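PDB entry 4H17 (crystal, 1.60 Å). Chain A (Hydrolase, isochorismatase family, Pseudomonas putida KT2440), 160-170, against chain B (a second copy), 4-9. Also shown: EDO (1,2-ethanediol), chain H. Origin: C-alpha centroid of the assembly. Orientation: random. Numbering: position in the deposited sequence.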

# COMPACT_ATOMS: atom_id res chain seq x y z
N THR A 160 -5.38 -13.41 0.93
CA THR A 160 -4.04 -13.40 0.40
C THR A 160 -3.41 -14.80 0.52
O THR A 160 -4.12 -15.83 0.69
CB THR A 160 -3.22 -12.28 1.06
OG1 THR A 160 -1.93 -12.19 0.43
CG2 THR A 160 -3.07 -12.52 2.52
N ARG A 161 -2.10 -14.85 0.30
CA ARG A 161 -1.35 -16.11 0.40
C ARG A 161 -0.13 -15.99 1.32
O ARG A 161 0.25 -14.89 1.76
CB ARG A 161 -0.98 -16.57 -0.99
CG ARG A 161 0.16 -15.76 -1.63
CD ARG A 161 0.42 -16.15 -3.09
NE ARG A 161 1.80 -15.86 -3.53
CZ ARG A 161 2.29 -14.64 -3.77
NH1 ARG A 161 1.53 -13.55 -3.66
NH2 ARG A 161 3.56 -14.55 -4.14
N ASP A 162 0.46 -17.14 1.66
CA ASP A 162 1.72 -17.17 2.35
C ASP A 162 2.75 -16.40 1.56
O ASP A 162 2.91 -16.63 0.35
CB ASP A 162 2.25 -18.61 2.52
CG ASP A 162 1.43 -19.47 3.49
OD1 ASP A 162 0.46 -19.04 4.09
OD2 ASP A 162 1.82 -20.65 3.63
N LEU A 163 3.52 -15.54 2.22
CA LEU A 163 4.62 -14.83 1.55
C LEU A 163 5.99 -15.11 2.11
O LEU A 163 6.15 -15.42 3.31
CB LEU A 163 4.42 -13.31 1.57
CG LEU A 163 3.15 -12.77 0.93
CD1 LEU A 163 3.04 -11.28 1.16
CD2 LEU A 163 3.06 -13.14 -0.51
N ALA A 164 6.98 -15.07 1.22
CA ALA A 164 8.36 -15.16 1.62
C ALA A 164 8.82 -13.93 2.37
O ALA A 164 8.54 -12.83 1.99
CB ALA A 164 9.25 -15.38 0.42
N PHE A 165 9.58 -14.17 3.43
CA PHE A 165 10.43 -13.16 4.05
C PHE A 165 11.82 -13.79 4.15
O PHE A 165 12.11 -14.68 4.99
CB PHE A 165 9.88 -12.71 5.41
CG PHE A 165 10.71 -11.68 6.04
CD1 PHE A 165 10.66 -10.39 5.56
CD2 PHE A 165 11.63 -12.02 7.01
CE1 PHE A 165 11.50 -9.43 6.06
CE2 PHE A 165 12.49 -11.05 7.52
CZ PHE A 165 12.41 -9.75 7.03
N LYS A 166 12.69 -13.40 3.23
CA LYS A 166 14.01 -14.01 3.11
C LYS A 166 13.88 -15.52 2.93
O LYS A 166 13.03 -15.95 2.16
CB LYS A 166 14.93 -13.56 4.25
CG LYS A 166 14.99 -12.05 4.31
CD LYS A 166 15.94 -11.52 5.36
CE LYS A 166 15.81 -10.00 5.57
NZ LYS A 166 16.63 -9.21 4.59
N ASP A 167 14.61 -16.35 3.68
CA ASP A 167 14.45 -17.81 3.48
C ASP A 167 13.48 -18.40 4.48
O ASP A 167 13.76 -19.44 5.06
CB ASP A 167 15.80 -18.50 3.58
CG ASP A 167 15.83 -19.87 2.94
OD1 ASP A 167 14.92 -20.24 2.13
OD2 ASP A 167 16.81 -20.58 3.24
N GLY A 168 12.37 -17.72 4.71
CA GLY A 168 11.35 -18.13 5.64
C GLY A 168 10.00 -17.77 5.07
O GLY A 168 9.89 -17.16 3.97
N VAL A 169 8.95 -18.09 5.82
CA VAL A 169 7.59 -17.88 5.35
C VAL A 169 6.68 -17.23 6.38
O VAL A 169 6.70 -17.57 7.56
CB VAL A 169 6.96 -19.21 4.92
CG1 VAL A 169 5.60 -18.96 4.29
CG2 VAL A 169 7.87 -19.96 3.96
N ILE A 170 5.93 -16.23 5.95
CA ILE A 170 4.92 -15.61 6.80
C ILE A 170 3.55 -16.14 6.33
O ILE A 170 3.17 -15.98 5.16
CB ILE A 170 4.94 -14.09 6.73
CG1 ILE A 170 6.31 -13.52 7.15
CG2 ILE A 170 3.83 -13.52 7.63
CD1 ILE A 170 6.55 -12.06 6.90
N VAL B 4 9.50 -22.20 0.54
CA VAL B 4 9.41 -20.70 0.58
C VAL B 4 8.74 -20.13 -0.69
O VAL B 4 9.17 -20.44 -1.79
CB VAL B 4 10.83 -20.05 0.73
CG1 VAL B 4 10.87 -18.51 0.64
CG2 VAL B 4 11.49 -20.56 2.00
N PRO B 5 7.73 -19.25 -0.52
CA PRO B 5 7.00 -18.81 -1.72
C PRO B 5 7.78 -18.03 -2.73
O PRO B 5 8.74 -17.31 -2.39
CB PRO B 5 5.89 -17.92 -1.15
CG PRO B 5 5.67 -18.45 0.23
CD PRO B 5 7.05 -18.80 0.70
N THR B 6 7.34 -18.13 -3.97
CA THR B 6 7.81 -17.26 -5.04
C THR B 6 7.12 -15.90 -4.87
O THR B 6 6.28 -15.67 -3.95
CB THR B 6 7.54 -17.88 -6.43
OG1 THR B 6 8.33 -17.21 -7.42
CG2 THR B 6 6.09 -17.74 -6.80
N THR B 7 7.52 -14.96 -5.71
CA THR B 7 6.92 -13.60 -5.74
C THR B 7 6.06 -13.41 -6.98
O THR B 7 6.23 -14.10 -7.98
CB THR B 7 8.02 -12.55 -5.74
OG1 THR B 7 8.81 -12.70 -6.92
CG2 THR B 7 8.95 -12.67 -4.49
N MSE B 8 5.09 -12.49 -6.92
CA MSE B 8 4.34 -12.04 -8.13
C MSE B 8 5.31 -11.55 -9.16
O MSE B 8 5.15 -11.81 -10.34
CB MSE B 8 3.36 -10.93 -7.76
CG MSE B 8 2.45 -10.52 -8.93
SE MSE B 8 1.39 -12.01 -9.69
CE MSE B 8 -0.26 -11.91 -8.63
N PHE B 9 6.32 -10.79 -8.73
CA PHE B 9 7.38 -10.33 -9.66
C PHE B 9 7.91 -11.51 -10.49
O PHE B 9 7.99 -11.45 -11.74
CB PHE B 9 8.56 -9.73 -8.92
CG PHE B 9 8.44 -8.29 -8.49
CD1 PHE B 9 8.24 -7.27 -9.42
CD2 PHE B 9 8.73 -7.94 -7.16
CE1 PHE B 9 8.28 -5.95 -9.01
CE2 PHE B 9 8.77 -6.62 -6.76
CZ PHE B 9 8.55 -5.63 -7.70
C1 EDO H . -6.39 -15.45 5.53
O1 EDO H . -6.58 -16.86 5.28
C2 EDO H . -6.85 -14.71 4.28
O2 EDO H . -6.06 -15.03 3.13
O HOH W 1 6.39 -14.04 -1.46

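A β-hairpin offers a neighbouring chain two kinds of surface: side chains that project from one face, and backbone groups left over once the hairpin's own hydrogen bonds are made. The contact between the two copies of this hydrolase illustrates how a short extended segment can use both. In chain A the hairpin is held by A:Leu163 and A:Ile170, paired in both directions (A:Leu163 N to A:Ile170 O, 3.0 Å; A:Ile170 N to A:Leu163 O, 2.8 Å), and it reverses through a type II' turn from A:Phe165 to A:Gly168. A:Ala164 and A:Val169 direct their CA-to-CB bonds toward chain B, whereas A:Leu163 and A:Phe165 direct theirs away.

Chain B enters this face near the turn. B:Val4 places CG1 3.5 Å from A:Ala164 CB, and the same methyl group lies 3.7 Å from the backbone oxygens A:Lys166 O and A:Gly168 O. The other methyl, B:Val4 CG2, meets A:Asp167 OD1 at 3.4 Å and A:Val169 CG2 at 4.2 Å. The CA-to-CB bond of A:Asp167 points away, yet the end of the side chain comes nearer. These contacts with oxygen are matters of packing, since a valine methyl has no polar hydrogen to offer.

B:Pro5 makes the broadest contact of the segment by a small margin over B:Val4. Its ring touches both strands: B:Pro5 CD is 3.6 Å from A:Val169 CG2 and 4.1 Å from A:Ala164 CB, while B:Pro5 CG is 3.3 Å from A:Asp162 O. Proline lacks a backbone N-H, so this residue cannot extend the sheet by donating a hydrogen bond, and it contributes an apolar surface instead. The carbonyl B:Pro5 O rests 3.4 Å from A:Ala164 CB.

At B:Thr6 the contact becomes polar through the backbone, its CA-to-CB bond pointing away. B:Thr6 O accepts a hydrogen bond from A:Arg161 NH2 at 2.9 Å, with an N-H...O angle of 130°, so the approach is well short of linear. The carbonyl lies at the guanidinium edge, near its plane. Water 1 also donates to B:Thr6 O at 3.0 Å while accepting from A:Ala164 N at 2.9 Å, giving the strand amide an indirect link to chain B.

Beyond this point the chain turns into a helix. B:Thr7 occupies the N-cap position, its side chain capping a backbone nitrogen just past the segment, and its CA sits 3.8 Å from A:Arg161 NH2. B:Met8, a selenomethionine, brings its backbone N to 3.8 Å from A:Arg161 NH2.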